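Side-chain contact in putative isochorismatase (Bordetella bronchiseptica, PDB 3UAO), which hydrolyses the amide of maleamate, a step in the bacterial degradation of nicotinate (vitamin B3), as a member of the isochorismatase-like hydrolase family: residues A80-G85 / A132-V137. Sequence-based numbering, arbitrary orientation.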
ATOM      1  N   ALA A  80      23.504  20.508   1.764  1.00 27.39           N
ATOM      2  CA  ALA A  80      22.965  21.235   0.615  1.00 27.66           C
ATOM      3  C   ALA A  80      21.425  21.160   0.584  1.00 27.45           C
ATOM      4  O   ALA A  80      20.754  22.146   0.264  1.00 28.00           O
ATOM      5  CB  ALA A  80      23.579  20.729  -0.686  1.00 27.09           C
ATOM      6  N   ALA A  81      20.874  19.996   0.932  1.00 26.89           N
ATOM      7  CA  ALA A  81      19.417  19.829   1.094  1.00 26.48           C
ATOM      8  C   ALA A  81      18.876  20.833   2.112  1.00 27.31           C
ATOM      9  O   ALA A  81      17.870  21.483   1.869  1.00 26.80           O
ATOM     10  CB  ALA A  81      19.078  18.414   1.527  1.00 25.01           C
ATOM     11  N   ARG A  82      19.571  20.957   3.239  1.00 28.35           N
ATOM     12  CA  ARG A  82      19.193  21.906   4.287  1.00 29.55           C
ATOM     13  C   ARG A  82      19.335  23.374   3.857  1.00 30.77           C
ATOM     14  O   ARG A  82      18.482  24.163   4.157  1.00 30.15           O
ATOM     15  CB  ARG A  82      19.999  21.637   5.561  1.00 29.98           C
ATOM     16  CG  ARG A  82      19.616  20.338   6.219  1.00 28.01           C
ATOM     17  CD  ARG A  82      20.652  19.862   7.161  1.00 27.63           C
ATOM     18  NE  ARG A  82      20.180  18.678   7.858  1.00 25.95           N
ATOM     19  CZ  ARG A  82      20.898  17.920   8.684  1.00 25.38           C
ATOM     20  NH1 ARG A  82      22.190  18.164   8.941  1.00 22.58           N
ATOM     21  NH2 ARG A  82      20.293  16.884   9.257  1.00 27.47           N
ATOM     22  N   GLU A  83      20.397  23.726   3.133  1.00 32.04           N
ATOM     23  CA  GLU A  83      20.478  25.075   2.565  1.00 33.58           C
ATOM     24  C   GLU A  83      19.327  25.364   1.576  1.00 32.94           C
ATOM     25  O   GLU A  83      18.802  26.476   1.519  1.00 33.54           O
ATOM     26  CB  GLU A  83      21.837  25.341   1.886  1.00 34.80           C
ATOM     27  CG  GLU A  83      22.025  26.825   1.377  1.00 37.33           C
ATOM     28  CD  GLU A  83      23.377  27.066   0.690  1.00 39.56           C
ATOM     29  OE1 GLU A  83      24.364  27.339   1.403  1.00 43.08           O
ATOM     30  OE2 GLU A  83      23.452  27.004  -0.561  1.00 38.97           O
ATOM     31  N   ARG A  84      18.921  24.368   0.809  1.00 31.65           N
ATOM     32  CA  ARG A  84      17.916  24.607  -0.204  1.00 31.19           C
ATOM     33  C   ARG A  84      16.475  24.465   0.294  1.00 30.77           C
ATOM     34  O   ARG A  84      15.549  24.792  -0.418  1.00 31.66           O
ATOM     35  CB  ARG A  84      18.201  23.723  -1.402  1.00 30.84           C
ATOM     36  CG  ARG A  84      19.479  24.140  -2.108  1.00 30.40           C
ATOM     37  CD  ARG A  84      20.002  23.063  -3.007  1.00 29.61           C
ATOM     38  NE  ARG A  84      21.309  23.393  -3.567  1.00 28.86           N
ATOM     39  CZ  ARG A  84      21.835  22.855  -4.667  1.00 29.11           C
ATOM     40  NH1 ARG A  84      21.178  21.929  -5.362  1.00 29.20           N
ATOM     41  NH2 ARG A  84      23.040  23.243  -5.074  1.00 28.59           N
ATOM     42  N   GLY A  85      16.282  24.038   1.533  1.00 30.04           N
ATOM     43  CA  GLY A  85      14.933  23.862   2.075  1.00 29.60           C
ATOM     44  C   GLY A  85      14.210  22.656   1.476  1.00 28.16           C
ATOM     45  O   GLY A  85      13.018  22.707   1.221  1.00 27.44           O
ATOM     46  N   ALA A 132      15.215  19.143  13.006  1.00 33.06           N
ATOM     47  CA  ALA A 132      13.803  19.540  13.061  1.00 32.85           C
ATOM     48  C   ALA A 132      13.137  19.530  11.681  1.00 31.87           C
ATOM     49  O   ALA A 132      13.614  20.218  10.765  1.00 32.89           O
ATOM     50  CB  ALA A 132      13.659  20.969  13.706  1.00 34.10           C
ATOM     51  N   GLY A 133      12.081  18.719  11.532  1.00 29.79           N
ATOM     52  CA  GLY A 133      11.242  18.694  10.321  1.00 28.34           C
ATOM     53  C   GLY A 133      11.606  17.604   9.322  1.00 26.62           C
ATOM     54  O   GLY A 133      10.922  17.415   8.323  1.00 25.96           O
ATOM     55  N   GLU A 134      12.702  16.914   9.601  1.00 25.12           N
ATOM     56  CA  GLU A 134      13.189  15.851   8.768  1.00 23.39           C
ATOM     57  C   GLU A 134      12.655  14.539   9.345  1.00 22.10           C
ATOM     58  O   GLU A 134      12.753  14.289  10.554  1.00 21.21           O
ATOM     59  CB  GLU A 134      14.716  15.836   8.745  1.00 23.97           C
ATOM     60  CG  GLU A 134      15.358  17.061   8.113  1.00 24.03           C
ATOM     61  CD  GLU A 134      16.873  17.003   8.134  1.00 24.38           C
ATOM     62  OE1 GLU A 134      17.442  16.035   8.694  1.00 21.77           O
ATOM     63  OE2 GLU A 134      17.492  17.944   7.591  1.00 25.81           O
ATOM     64  N   TYR A 135      12.110  13.710   8.458  1.00 20.02           N
ATOM     65  CA  TYR A 135      11.249  12.627   8.841  1.00 18.98           C
ATOM     66  C   TYR A 135      12.054  11.365   8.978  1.00 18.85           C
ATOM     67  O   TYR A 135      12.852  11.035   8.092  1.00 19.49           O
ATOM     68  CB  TYR A 135      10.154  12.454   7.777  1.00 18.71           C
ATOM     69  CG  TYR A 135       9.143  11.374   8.052  1.00 16.28           C
ATOM     70  CD1 TYR A 135       8.609  11.188   9.316  1.00 15.70           C
ATOM     71  CD2 TYR A 135       8.710  10.552   7.052  1.00 15.54           C
ATOM     72  CE1 TYR A 135       7.695  10.199   9.562  1.00 13.76           C
ATOM     73  CE2 TYR A 135       7.793   9.566   7.296  1.00 14.96           C
ATOM     74  CZ  TYR A 135       7.276   9.406   8.555  1.00 15.53           C
ATOM     75  OH  TYR A 135       6.343   8.404   8.791  1.00 16.52           O
ATOM     76  N   VAL A 136      11.861  10.663  10.092  1.00 17.85           N
ATOM     77  CA  VAL A 136      12.575   9.414  10.358  1.00 16.60           C
ATOM     78  C   VAL A 136      11.562   8.324  10.172  1.00 16.08           C
ATOM     79  O   VAL A 136      10.624   8.192  10.935  1.00 15.87           O
ATOM     80  CB  VAL A 136      13.166   9.363  11.793  1.00 17.14           C
ATOM     81  CG1 VAL A 136      13.978   8.098  12.022  1.00 13.76           C
ATOM     82  CG2 VAL A 136      14.008  10.639  12.075  1.00 19.09           C
ATOM     83  N   VAL A 137      11.730   7.545   9.124  1.00 16.41           N
ATOM     84  CA  VAL A 137      10.807   6.498   8.864  1.00 16.01           C
ATOM     85  C   VAL A 137      11.460   5.198   9.317  1.00 16.04           C
ATOM     86  O   VAL A 137      12.632   4.939   9.042  1.00 15.74           O
ATOM     87  CB  VAL A 137      10.297   6.513   7.397  1.00 16.31           C
ATOM     88  CG1 VAL A 137      11.356   6.728   6.473  1.00 17.07           C
ATOM     89  CG2 VAL A 137       9.601   5.221   7.059  1.00 16.74           C
TER
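With chi1 near -65° in both, Arg-82 and Glu-134 each set CG beside the backbone N, and their extended chains then meet at about a right angle, guanidinium against carboxylate. The salt bridge ties helix 67-84 of the Rossmann-like alpha/beta fold to segment 132-137, which carries the start of an outermost strand of the chain's parallel sheet. The CA atoms of Arg-82 and Glu-134 are 9.6 Å apart, a gap that two long, extended side chains bridge, and a bidentate carboxylate matches the paired N-H groups of an arginine. Arg-82 grips side-on: its NE donates to OE2 of Glu-134 at 2.8 Å, received by the syn lone pair, while its NH2 donates to OE1 of Glu-134 at 3.0 Å. Both bonds are almost straight, and the two planes lie only 17° apart; two bonds to two different oxygens should fix the rotation of the carboxylate against the guanidinium. OE1 of Glu-134 is also hydrogen-bonded to His-90 NE2 and accepts from the backbone N of Gln-131, and NH2 of Arg-82 reaches the carbonyl of Ala-129. With Arg-82 NE and NH2 and Gln-131 N as donors, the buried Glu-134 probably keeps its charged form. On the Arg-82 chain, CG lies 3.5 Å from Glu-134 OE2, the same oxygen that NE holds.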